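Local coordinates for protein aspartate-semialdehyde dehydrogenase (PDB 2YV3) that probably catalyses the NADPH-dependent reductive dephosphorylation of L-aspartyl-4-phosphate to L-aspartate-semialdehyde, a step in lysine, methionine and threonine biosynthesis, at residues M1-G13 / F25-S38. Residues are numbered along the deposited sequence; the frame is centred on the assembly and turned at random.
Sequences MRVAVVGATGAVG and FPLSELRLYASPRS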
loop_
_atom_site.group_PDB
_atom_site.type_symbol
_atom_site.label_atom_id
_atom_site.label_comp_id
_atom_site.label_asym_id
_atom_site.label_seq_id
_atom_site.Cartn_x
_atom_site.Cartn_y
_atom_site.Cartn_z
ATOM N N MET A 1 42.262 10.051 -2.359
ATOM C CA MET A 1 41.079 10.087 -3.271
ATOM C C MET A 1 40.177 11.288 -2.942
ATOM O O MET A 1 39.295 11.214 -2.069
ATOM C CB MET A 1 40.286 8.779 -3.145
ATOM C CG MET A 1 39.153 8.610 -4.167
ATOM S SD MET A 1 39.717 8.843 -5.875
ATOM C CE MET A 1 40.640 7.288 -6.192
ATOM N N ARG A 2 40.412 12.399 -3.640
ATOM C CA ARG A 2 39.620 13.593 -3.427
ATOM C C ARG A 2 38.207 13.273 -3.882
ATOM O O ARG A 2 37.993 12.749 -4.984
ATOM C CB ARG A 2 40.194 14.763 -4.218
ATOM C CG ARG A 2 41.717 14.920 -4.056
ATOM C CD ARG A 2 42.455 13.991 -5.013
ATOM N NE ARG A 2 42.202 14.374 -6.399
ATOM C CZ ARG A 2 42.804 15.393 -7.011
ATOM N NH1 ARG A 2 43.706 16.121 -6.356
ATOM N NH2 ARG A 2 42.490 15.700 -8.268
ATOM N N VAL A 3 37.243 13.577 -3.019
ATOM C CA VAL A 3 35.855 13.304 -3.311
ATOM C C VAL A 3 34.997 14.515 -3.021
ATOM O O VAL A 3 35.174 15.178 -2.006
ATOM C CB VAL A 3 35.364 12.137 -2.463
ATOM C CG1 VAL A 3 36.254 10.931 -2.695
ATOM C CG2 VAL A 3 35.394 12.518 -0.991
ATOM N N ALA A 4 34.061 14.796 -3.921
ATOM C CA ALA A 4 33.158 15.929 -3.764
ATOM C C ALA A 4 31.745 15.446 -3.495
ATOM O O ALA A 4 31.337 14.373 -3.945
ATOM C CB ALA A 4 33.164 16.775 -5.009
ATOM N N VAL A 5 30.985 16.244 -2.764
ATOM C CA VAL A 5 29.620 15.874 -2.495
ATOM C C VAL A 5 28.688 16.982 -2.931
ATOM O O VAL A 5 28.286 17.835 -2.138
ATOM C CB VAL A 5 29.396 15.587 -1.028
ATOM C CG1 VAL A 5 28.019 14.904 -0.859
ATOM C CG2 VAL A 5 30.549 14.722 -0.487
ATOM N N VAL A 6 28.357 16.960 -4.215
ATOM C CA VAL A 6 27.474 17.950 -4.793
ATOM C C VAL A 6 26.103 17.688 -4.178
ATOM O O VAL A 6 25.604 16.566 -4.241
ATOM C CB VAL A 6 27.423 17.786 -6.341
ATOM C CG1 VAL A 6 26.659 18.930 -6.972
ATOM C CG2 VAL A 6 28.833 17.733 -6.901
ATOM N N GLY A 7 25.522 18.716 -3.555
ATOM C CA GLY A 7 24.212 18.580 -2.938
ATOM C C GLY A 7 24.184 18.501 -1.416
ATOM O O GLY A 7 23.118 18.563 -0.813
ATOM N N ALA A 8 25.351 18.364 -0.795
ATOM C CA ALA A 8 25.476 18.265 0.665
ATOM C C ALA A 8 24.204 18.267 1.513
ATOM O O ALA A 8 23.692 17.222 1.890
ATOM C CB ALA A 8 26.414 19.359 1.178
ATOM N N THR A 9 23.715 19.463 1.804
ATOM C CA THR A 9 22.541 19.712 2.655
ATOM C C THR A 9 21.197 18.994 2.436
ATOM O O THR A 9 20.224 19.247 3.156
ATOM C CB THR A 9 22.282 21.216 2.698
ATOM O OG1 THR A 9 21.712 21.644 1.461
ATOM C CG2 THR A 9 23.602 21.956 2.894
ATOM N N GLY A 10 21.140 18.092 1.464
ATOM C CA GLY A 10 19.906 17.370 1.199
ATOM C C GLY A 10 19.773 16.084 1.998
ATOM O O GLY A 10 20.672 15.714 2.760
ATOM N N ALA A 11 18.649 15.396 1.821
ATOM C CA ALA A 11 18.408 14.146 2.530
ATOM C C ALA A 11 19.453 13.104 2.131
ATOM O O ALA A 11 20.100 12.503 2.968
ATOM C CB ALA A 11 17.021 13.647 2.218
ATOM N N VAL A 12 19.616 12.897 0.839
ATOM C CA VAL A 12 20.601 11.953 0.357
ATOM C C VAL A 12 22.001 12.479 0.724
ATOM O O VAL A 12 22.780 11.792 1.395
ATOM C CB VAL A 12 20.477 11.778 -1.187
ATOM C CG1 VAL A 12 21.610 10.922 -1.725
ATOM C CG2 VAL A 12 19.129 11.158 -1.526
ATOM N N GLY A 13 22.308 13.698 0.279
ATOM C CA GLY A 13 23.605 14.298 0.569
ATOM C C GLY A 13 24.010 14.175 2.027
ATOM O O GLY A 13 25.166 13.885 2.363
ATOM N N PHE A 25 34.917 4.993 4.309
ATOM C CA PHE A 25 35.386 5.276 2.955
ATOM C C PHE A 25 36.656 6.104 3.052
ATOM O O PHE A 25 36.653 7.218 3.566
ATOM C CB PHE A 25 34.331 6.022 2.134
ATOM C CG PHE A 25 34.575 5.955 0.647
ATOM C CD1 PHE A 25 35.404 6.879 0.016
ATOM C CD2 PHE A 25 34.024 4.918 -0.118
ATOM C CE1 PHE A 25 35.686 6.767 -1.362
ATOM C CE2 PHE A 25 34.297 4.799 -1.487
ATOM C CZ PHE A 25 35.126 5.718 -2.108
ATOM N N PRO A 26 37.763 5.555 2.540
ATOM C CA PRO A 26 39.097 6.153 2.528
ATOM C C PRO A 26 39.244 7.327 1.594
ATOM O O PRO A 26 39.627 7.157 0.445
ATOM C CB PRO A 26 39.981 4.993 2.091
ATOM C CG PRO A 26 39.125 4.358 1.032
ATOM C CD PRO A 26 37.742 4.337 1.705
ATOM N N LEU A 27 38.917 8.518 2.068
ATOM C CA LEU A 27 39.096 9.686 1.229
ATOM C C LEU A 27 40.499 10.233 1.504
ATOM O O LEU A 27 41.320 9.562 2.139
ATOM C CB LEU A 27 38.024 10.762 1.506
ATOM C CG LEU A 27 37.441 11.090 2.889
ATOM C CD1 LEU A 27 36.193 10.272 3.150
ATOM C CD2 LEU A 27 38.505 10.871 3.946
ATOM N N SER A 28 40.764 11.433 0.997
ATOM C CA SER A 28 42.050 12.123 1.162
ATOM C C SER A 28 41.598 13.541 1.392
ATOM O O SER A 28 42.115 14.264 2.245
ATOM C CB SER A 28 42.889 12.031 -0.136
ATOM O OG SER A 28 43.794 13.116 -0.320
ATOM N N GLU A 29 40.592 13.897 0.610
ATOM C CA GLU A 29 39.984 15.200 0.635
ATOM C C GLU A 29 38.561 15.033 1.122
ATOM O O GLU A 29 38.094 13.923 1.345
ATOM C CB GLU A 29 39.993 15.802 -0.773
ATOM C CG GLU A 29 39.089 17.015 -0.955
ATOM C CD GLU A 29 39.474 18.171 -0.037
ATOM O OE1 GLU A 29 40.635 18.628 -0.134
ATOM O OE2 GLU A 29 38.626 18.627 0.773
ATOM N N LEU A 30 37.869 16.153 1.255
ATOM C CA LEU A 30 36.509 16.182 1.739
ATOM C C LEU A 30 35.880 17.466 1.192
ATOM O O LEU A 30 36.100 18.543 1.743
ATOM C CB LEU A 30 36.541 16.219 3.271
ATOM C CG LEU A 30 37.211 17.432 3.959
ATOM C CD1 LEU A 30 37.052 17.296 5.453
ATOM C CD2 LEU A 30 38.694 17.543 3.597
ATOM N N ARG A 31 35.107 17.357 0.111
ATOM C CA ARG A 31 34.470 18.531 -0.486
ATOM C C ARG A 31 32.945 18.466 -0.614
ATOM O O ARG A 31 32.397 17.607 -1.303
ATOM C CB ARG A 31 35.087 18.813 -1.858
ATOM C CG ARG A 31 36.532 19.266 -1.801
ATOM C CD ARG A 31 37.093 19.423 -3.188
ATOM N NE ARG A 31 38.391 20.080 -3.177
ATOM C CZ ARG A 31 38.569 21.388 -3.028
ATOM N NH1 ARG A 31 37.530 22.198 -2.880
ATOM N NH2 ARG A 31 39.797 21.889 -3.025
ATOM N N LEU A 32 32.276 19.395 0.061
ATOM C CA LEU A 32 30.829 19.488 0.047
ATOM C C LEU A 32 30.389 20.648 -0.829
ATOM O O LEU A 32 30.864 21.768 -0.674
ATOM C CB LEU A 32 30.322 19.697 1.459
ATOM C CG LEU A 32 30.772 18.626 2.450
ATOM C CD1 LEU A 32 29.832 18.707 3.675
ATOM C CD2 LEU A 32 30.747 17.221 1.789
ATOM N N TYR A 33 29.471 20.381 -1.747
ATOM C CA TYR A 33 28.993 21.407 -2.660
ATOM C C TYR A 33 27.464 21.518 -2.739
ATOM O O TYR A 33 26.752 20.518 -2.837
ATOM C CB TYR A 33 29.556 21.138 -4.060
ATOM C CG TYR A 33 31.014 21.491 -4.231
ATOM C CD1 TYR A 33 31.424 22.833 -4.303
ATOM C CD2 TYR A 33 31.986 20.498 -4.324
ATOM C CE1 TYR A 33 32.756 23.169 -4.465
ATOM C CE2 TYR A 33 33.325 20.827 -4.487
ATOM C CZ TYR A 33 33.700 22.167 -4.556
ATOM O OH TYR A 33 35.023 22.504 -4.710
ATOM N N ALA A 34 26.969 22.749 -2.711
ATOM C CA ALA A 34 25.537 23.007 -2.802
ATOM C C ALA A 34 25.337 24.188 -3.732
ATOM O O ALA A 34 26.278 24.925 -4.020
ATOM C CB ALA A 34 24.965 23.326 -1.420
ATOM N N SER A 35 24.115 24.360 -4.222
ATOM C CA SER A 35 23.819 25.491 -5.094
ATOM C C SER A 35 23.745 26.689 -4.153
ATOM O O SER A 35 23.455 26.536 -2.966
ATOM C CB SER A 35 22.470 25.302 -5.801
ATOM O OG SER A 35 21.386 25.377 -4.885
ATOM N N PRO A 36 23.991 27.894 -4.667
ATOM C CA PRO A 36 23.942 29.089 -3.821
ATOM C C PRO A 36 23.107 29.035 -2.533
ATOM O O PRO A 36 23.636 29.355 -1.466
ATOM C CB PRO A 36 23.496 30.168 -4.797
ATOM C CG PRO A 36 24.311 29.781 -6.030
ATOM C CD PRO A 36 24.114 28.261 -6.090
ATOM N N ARG A 37 21.832 28.639 -2.618
ATOM C CA ARG A 37 20.950 28.554 -1.434
ATOM C C ARG A 37 21.715 28.268 -0.145
ATOM O O ARG A 37 21.623 29.015 0.828
ATOM C CB ARG A 37 19.896 27.463 -1.625
ATOM C CG ARG A 37 18.703 27.884 -2.465
ATOM C CD ARG A 37 18.527 26.933 -3.628
ATOM N NE ARG A 37 18.729 25.559 -3.197
ATOM C CZ ARG A 37 18.646 24.504 -3.994
ATOM N NH1 ARG A 37 18.356 24.661 -5.278
ATOM N NH2 ARG A 37 18.871 23.292 -3.501
ATOM N N SER A 38 22.443 27.162 -0.134
ATOM C CA SER A 38 23.262 26.821 1.014
ATOM C C SER A 38 24.706 27.151 0.621
ATOM O O SER A 38 25.497 26.276 0.285
ATOM C CB SER A 38 23.110 25.343 1.354
ATOM O OG SER A 38 22.408 24.673 0.325
#
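Val5 and Leu32 run alongside each other on one face of the sheet, with Val5 CG2 against Leu32 CD2 at 3.4 Å; Val5 CG2 stands anti to the carbonyl carbon (CG1 at chi1 -168°), which turns this methyl to its neighbour. Ala8 CB extends the apolar patch onto Leu32 CB (3.9 Å); Ile16 touches Val5, and Leu43 touches Ala8 and Leu32. Under the other face of the sheet, beside Ala4 and Val6, the Tyr33 ring takes Ala4 CB at its edge, 4.0 Å from CD2. Strands 3-6 and 31-34 run parallel, 23° apart, joined by Arg31 N to Val3 O at 3.0 Å and Tyr33 N to Val5 O at 2.8 Å. Val5 O takes Tyr33 N on one side of its carbonyl plane and, on the other, Ala8 N, which closes the type II turn from Val5 to Ala8. With helix 11-22 as the crossover, this is the first beta-alpha-beta unit of the Rossmann-type domain, and both strand ends lead into loops predicted to bind NADP(+). There Thr9 OG1 and Ser38 OG share a weak hydrogen bond (3.3 Å), while Thr9 CG2 rests on Ser38 CB at 3.8 Å. An alanine in place of Thr9 would lack both OG1 and CG2 and is likely to leave the Ser38 hydroxyl without this mate. The opposite end is looser: Ser28 N bonds Met1 O only weakly, Ser28 and Arg2 are exposed, and Arg2 and Glu29 touch near their bases, then diverge, the Arg2 guanidinium to a salt bridge with Asp63.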